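Local coordinates for protein plasma serine protease inhibitor (Homo sapiens, PDB 3DY0) that inhibits serine proteases in a heparin-dependent manner, inactivating them irreversibly in blood plasma and other body fluids and secretions, at residues Ser37-Met42 against Met163-Phe168; Met311-Val316 against Ala328-Ile333. All coordinates share one frame; numbering follows the deposited sequence.

Contact 1 (Ser37-Met42 against Met163-Phe168); sequences SMSLAM and MVNYIF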
loop_
_atom_site.group_PDB
_atom_site.type_symbol
_atom_site.label_atom_id
_atom_site.label_comp_id
_atom_site.label_asym_id
_atom_site.label_seq_id
_atom_site.Cartn_x
_atom_site.Cartn_y
_atom_site.Cartn_z
ATOM N N SER A 37 -4.615 -5.487 -0.390
ATOM C CA SER A 37 -5.097 -6.727 0.207
ATOM C C SER A 37 -6.577 -6.601 0.543
ATOM O O SER A 37 -7.357 -7.526 0.312
ATOM C CB SER A 37 -4.323 -7.048 1.489
ATOM O OG SER A 37 -2.972 -7.363 1.217
ATOM N N MET A 38 -6.961 -5.452 1.089
ATOM C CA MET A 38 -8.355 -5.223 1.459
ATOM C C MET A 38 -9.201 -5.239 0.187
ATOM O O MET A 38 -10.284 -5.817 0.161
ATOM C CB MET A 38 -8.518 -3.893 2.208
ATOM C CG MET A 38 -9.963 -3.578 2.587
ATOM S SD MET A 38 -10.130 -2.317 3.866
ATOM C CE MET A 38 -9.694 -3.273 5.325
ATOM N N SER A 39 -8.687 -4.636 -0.885
ATOM C CA SER A 39 -9.421 -4.614 -2.150
ATOM C C SER A 39 -9.617 -6.023 -2.699
ATOM O O SER A 39 -10.692 -6.359 -3.190
ATOM C CB SER A 39 -8.681 -3.761 -3.186
ATOM O OG SER A 39 -8.649 -2.399 -2.793
ATOM N N LEU A 40 -8.575 -6.844 -2.615
ATOM C CA LEU A 40 -8.656 -8.216 -3.098
ATOM C C LEU A 40 -9.606 -9.039 -2.225
ATOM O O LEU A 40 -10.340 -9.895 -2.726
ATOM C CB LEU A 40 -7.261 -8.847 -3.118
ATOM C CG LEU A 40 -6.385 -8.413 -4.296
ATOM C CD1 LEU A 40 -4.967 -8.927 -4.095
ATOM C CD2 LEU A 40 -6.968 -8.960 -5.598
ATOM N N ALA A 41 -9.590 -8.786 -0.918
ATOM C CA ALA A 41 -10.478 -9.498 -0.008
ATOM C C ALA A 41 -11.936 -9.163 -0.341
ATOM O O ALA A 41 -12.795 -10.043 -0.364
ATOM C CB ALA A 41 -10.166 -9.115 1.433
ATOM N N MET A 42 -12.221 -7.889 -0.594
ATOM C CA MET A 42 -13.579 -7.489 -0.947
ATOM C C MET A 42 -13.969 -8.122 -2.278
ATOM O O MET A 42 -15.095 -8.592 -2.454
ATOM C CB MET A 42 -13.679 -5.962 -1.045
ATOM C CG MET A 42 -13.545 -5.266 0.302
ATOM S SD MET A 42 -13.881 -3.494 0.232
ATOM C CE MET A 42 -12.549 -2.944 -0.876
ATOM N N MET A 163 -15.035 -0.254 -7.449
ATOM C CA MET A 163 -14.897 -0.464 -6.015
ATOM C C MET A 163 -13.653 0.282 -5.581
ATOM O O MET A 163 -12.584 0.101 -6.161
ATOM C CB MET A 163 -14.757 -1.957 -5.722
ATOM C CG MET A 163 -14.575 -2.285 -4.255
ATOM S SD MET A 163 -14.665 -4.063 -4.001
ATOM C CE MET A 163 -13.178 -4.590 -4.856
ATOM N N VAL A 164 -13.802 1.120 -4.565
ATOM C CA VAL A 164 -12.692 1.930 -4.086
ATOM C C VAL A 164 -12.287 1.682 -2.646
ATOM O O VAL A 164 -13.131 1.498 -1.769
ATOM C CB VAL A 164 -13.035 3.438 -4.207
ATOM C CG1 VAL A 164 -11.929 4.293 -3.580
ATOM C CG2 VAL A 164 -13.253 3.806 -5.666
ATOM N N ASN A 165 -10.979 1.646 -2.423
ATOM C CA ASN A 165 -10.444 1.554 -1.075
ATOM C C ASN A 165 -9.477 2.716 -0.985
ATOM O O ASN A 165 -8.789 3.036 -1.954
ATOM C CB ASN A 165 -9.662 0.271 -0.797
ATOM C CG ASN A 165 -8.867 0.366 0.506
ATOM O OD1 ASN A 165 -7.727 0.830 0.519
ATOM N ND2 ASN A 165 -9.486 -0.032 1.610
ATOM N N TYR A 166 -9.446 3.364 0.169
ATOM C CA TYR A 166 -8.530 4.474 0.374
ATOM C C TYR A 166 -7.918 4.340 1.749
ATOM O O TYR A 166 -8.495 3.722 2.645
ATOM C CB TYR A 166 -9.268 5.815 0.282
ATOM C CG TYR A 166 -10.292 6.025 1.376
ATOM C CD1 TYR A 166 -9.910 6.452 2.649
ATOM C CD2 TYR A 166 -11.638 5.746 1.152
ATOM C CE1 TYR A 166 -10.843 6.589 3.672
ATOM C CE2 TYR A 166 -12.577 5.880 2.165
ATOM C CZ TYR A 166 -12.173 6.300 3.421
ATOM O OH TYR A 166 -13.102 6.415 4.430
ATOM N N ILE A 167 -6.733 4.912 1.901
ATOM C CA ILE A 167 -6.048 4.913 3.180
ATOM C C ILE A 167 -5.320 6.245 3.299
ATOM O O ILE A 167 -4.737 6.742 2.327
ATOM C CB ILE A 167 -5.049 3.722 3.302
ATOM C CG1 ILE A 167 -4.343 3.773 4.662
ATOM C CG2 ILE A 167 -4.045 3.751 2.155
ATOM C CD1 ILE A 167 -3.476 2.555 4.959
ATOM N N PHE A 168 -5.397 6.848 4.480
ATOM C CA PHE A 168 -4.724 8.116 4.735
ATOM C C PHE A 168 -3.999 8.037 6.071
ATOM O O PHE A 168 -4.588 7.652 7.084
ATOM C CB PHE A 168 -5.715 9.281 4.781
ATOM C CG PHE A 168 -5.068 10.595 5.126
ATOM C CD1 PHE A 168 -4.356 11.307 4.165
ATOM C CD2 PHE A 168 -5.119 11.089 6.424
ATOM C CE1 PHE A 168 -3.699 12.491 4.494
ATOM C CE2 PHE A 168 -4.464 12.275 6.763
ATOM C CZ PHE A 168 -3.753 12.974 5.795
HETATM O O HOH W 1 -10.626 -1.677 -4.840
#

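Contact 2 (Met311-Val316 against Ala328-Ile333); sequences MVHKAV and AATGTI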
loop_
_atom_site.group_PDB
_atom_site.type_symbol
_atom_site.label_atom_id
_atom_site.label_comp_id
_atom_site.label_asym_id
_atom_site.label_seq_id
_atom_site.Cartn_x
_atom_site.Cartn_y
_atom_site.Cartn_z
ATOM N N MET A 311 -7.267 -2.719 -12.163
ATOM C CA MET A 311 -7.215 -2.412 -10.742
ATOM C C MET A 311 -6.085 -1.409 -10.621
ATOM O O MET A 311 -4.911 -1.780 -10.593
ATOM C CB MET A 311 -6.894 -3.657 -9.918
ATOM C CG MET A 311 -6.991 -3.408 -8.418
ATOM S SD MET A 311 -6.543 -4.824 -7.404
ATOM C CE MET A 311 -7.982 -5.853 -7.624
ATOM N N VAL A 312 -6.447 -0.133 -10.554
ATOM C CA VAL A 312 -5.460 0.935 -10.457
ATOM C C VAL A 312 -5.111 1.268 -9.011
ATOM O O VAL A 312 -5.982 1.300 -8.142
ATOM C CB VAL A 312 -5.963 2.213 -11.168
ATOM C CG1 VAL A 312 -6.207 1.919 -12.643
ATOM C CG2 VAL A 312 -7.238 2.711 -10.515
ATOM N N HIS A 313 -3.828 1.510 -8.761
ATOM C CA HIS A 313 -3.353 1.848 -7.423
ATOM C C HIS A 313 -2.471 3.087 -7.520
ATOM O O HIS A 313 -1.647 3.199 -8.428
ATOM C CB HIS A 313 -2.526 0.698 -6.826
ATOM C CG HIS A 313 -2.132 0.914 -5.393
ATOM N ND1 HIS A 313 -3.031 0.821 -4.353
ATOM C CD2 HIS A 313 -0.942 1.236 -4.833
ATOM C CE1 HIS A 313 -2.412 1.075 -3.212
ATOM N NE2 HIS A 313 -1.143 1.331 -3.475
ATOM N N LYS A 314 -2.659 4.018 -6.593
ATOM C CA LYS A 314 -1.848 5.227 -6.542
ATOM C C LYS A 314 -1.513 5.422 -5.078
ATOM O O LYS A 314 -2.395 5.350 -4.222
ATOM C CB LYS A 314 -2.630 6.437 -7.058
ATOM C CG LYS A 314 -1.862 7.754 -6.982
ATOM C CD LYS A 314 -0.631 7.735 -7.870
ATOM C CE LYS A 314 0.100 9.072 -7.824
ATOM N NZ LYS A 314 -0.777 10.191 -8.274
ATOM N N ALA A 315 -0.237 5.654 -4.791
ATOM C CA ALA A 315 0.213 5.850 -3.419
ATOM C C ALA A 315 1.273 6.944 -3.388
ATOM O O ALA A 315 2.105 7.036 -4.289
ATOM C CB ALA A 315 0.785 4.550 -2.874
ATOM N N VAL A 316 1.239 7.771 -2.348
ATOM C CA VAL A 316 2.202 8.858 -2.215
ATOM C C VAL A 316 2.682 8.961 -0.776
ATOM O O VAL A 316 1.976 8.566 0.155
ATOM C CB VAL A 316 1.588 10.235 -2.619
ATOM C CG1 VAL A 316 1.037 10.178 -4.034
ATOM C CG2 VAL A 316 0.498 10.633 -1.634
ATOM N N ALA A 328 -3.033 6.421 -0.127
ATOM C CA ALA A 328 -3.148 5.556 -1.285
ATOM C C ALA A 328 -4.607 5.220 -1.533
ATOM O O ALA A 328 -5.457 5.377 -0.655
ATOM C CB ALA A 328 -2.348 4.268 -1.067
ATOM N N ALA A 329 -4.890 4.770 -2.748
ATOM C CA ALA A 329 -6.235 4.364 -3.100
ATOM C C ALA A 329 -6.116 3.296 -4.169
ATOM O O ALA A 329 -5.163 3.291 -4.956
ATOM C CB ALA A 329 -7.048 5.554 -3.619
ATOM N N THR A 330 -7.072 2.376 -4.173
ATOM C CA THR A 330 -7.104 1.300 -5.150
ATOM C C THR A 330 -8.496 1.325 -5.768
ATOM O O THR A 330 -9.495 1.313 -5.049
ATOM C CB THR A 330 -6.864 -0.071 -4.484
ATOM O OG1 THR A 330 -5.598 -0.061 -3.816
ATOM C CG2 THR A 330 -6.873 -1.185 -5.523
ATOM N N GLY A 331 -8.550 1.399 -7.094
ATOM C CA GLY A 331 -9.828 1.419 -7.781
ATOM C C GLY A 331 -9.958 0.173 -8.629
ATOM O O GLY A 331 -9.186 -0.029 -9.567
ATOM N N THR A 332 -10.919 -0.679 -8.283
ATOM C CA THR A 332 -11.152 -1.914 -9.020
ATOM C C THR A 332 -12.331 -1.660 -9.952
ATOM O O THR A 332 -13.455 -1.436 -9.502
ATOM C CB THR A 332 -11.457 -3.073 -8.057
ATOM O OG1 THR A 332 -10.331 -3.269 -7.188
ATOM C CG2 THR A 332 -11.718 -4.352 -8.823
ATOM N N ILE A 333 -12.056 -1.683 -11.253
ATOM C CA ILE A 333 -13.067 -1.393 -12.262
ATOM C C ILE A 333 -13.693 -2.627 -12.908
ATOM O O ILE A 333 -12.984 -3.488 -13.429
ATOM C CB ILE A 333 -12.460 -0.495 -13.359
ATOM C CG1 ILE A 333 -11.804 0.732 -12.712
ATOM C CG2 ILE A 333 -13.540 -0.075 -14.356
ATOM C CD1 ILE A 333 -11.103 1.666 -13.696
#

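Contact 1 (Ser37-Met42 against Met163-Phe168)
Asn165 presents the one flat group in this contact, a side-chain amide with Met38 on the helix side of its plane. CG of Met38 sits obliquely over the nitrogen end of the amide, and Met38 SD comes to 3.3 Å from Asn165 ND2, tilted out of the plane rather than lying in it; the two side chains run at about a right angle to each other. With chi2 at -88° the amide stands across its own CA-CB bond, which leaves the CA of Asn165 on the far side of the plane. Ser35 OG is hydrogen-bonded to OD1 and Asn95 OD1 to ND2, so both polar ends of the amide are held and the rotation is fixed. Ser39 OG approaches the root of the side chain, 3.5 Å from Asn165 CB. This is the core of the serpin fold, where helix 33-45 packs against the central strand 159-172 of the large sheet; the axes of 37-42 and 163-168 approach to 8.7 Å, with their N-to-C directions 153° apart. One water joins the two elements: it donates to Ser39 OG at 2.9 Å and to Met163 O at 3.0 Å, while Ser35 O is bonded to the same hydroxyl. Further along, Met163 extends toward the helix with CG anti to its backbone N (chi1 179°) and hooks at chi3. Its SD meets Met42 CB at 3.6 Å, and its CE touches Ser39 O at 3.5 Å. The methyl of Met42 bends back to 3.9 Å from Met163 SD, and Met113 of helix 107-117 packs on both methionines.

Contact 2 (Met311-Val316 against Ala328-Ile333)
His313 ND1 and Thr330 OG1 are hydrogen-bonded at 2.8 Å, with the hydroxyl at the ring edge, near its plane. Both groups have second partners: Ser32 N is bonded to His313 NE2, and Ser35 OG to Thr330 OG1, so the imidazole is gripped at both nitrogens. With CG anti to the backbone N (chi1 -174°) the ring leans toward Ala328, whose CB lies 3.8 Å from His313 CE1, and ND1 faces the Thr330 hydroxyl. Four backbone bonds flank this non-hydrogen-bonded pair: Val312 N to Gly331 O and Gly331 N to Val312 O, then Lys314 N to Ala329 O and Ala329 N to Lys314 O. CA-H groups add short contacts, among them Thr330 CA to Val312 O at 3.2 Å. Packing follows on the face carrying His313. Met311 runs beside Thr332, its CE 3.5 Å from Thr332 OG1, and its CG touches Thr330 CG2 at 3.7 Å. At the other end the methyls of Ala315 and Ala328 meet at 3.6 Å. Ile36 of helix 33-45 covers His313 and Thr330. The antiparallel pairing is that of a cleaved serpin, in which the reactive-centre loop has inserted as an extra strand, 323-335, and the histidine belongs to the shutter region.

Of the four segments, 37-42 on helix 33-45 comes first along the chain, and contact 1 closes a long excursion of 120 residues when the chain returns as strand 159-172. Contact 2 opens and closes later, within the hairpin 307-319/323-335, spanning 11 residues; the two are therefore in series, neither nested nor crossed. In space they adjoin, with centres 8 Å apart, because strand 323-335 lies between strands 159-172 and 307-319. Probable backbone hydrogen bonds, Met163 O to Thr332 N at 2.8 Å and Asn165 O to Thr330 N at 2.9 Å, join them. Ser39 OG packs against Thr330 CB, so Ser39 of helix 33-45 touches the inserted strand as well as strand 159-172.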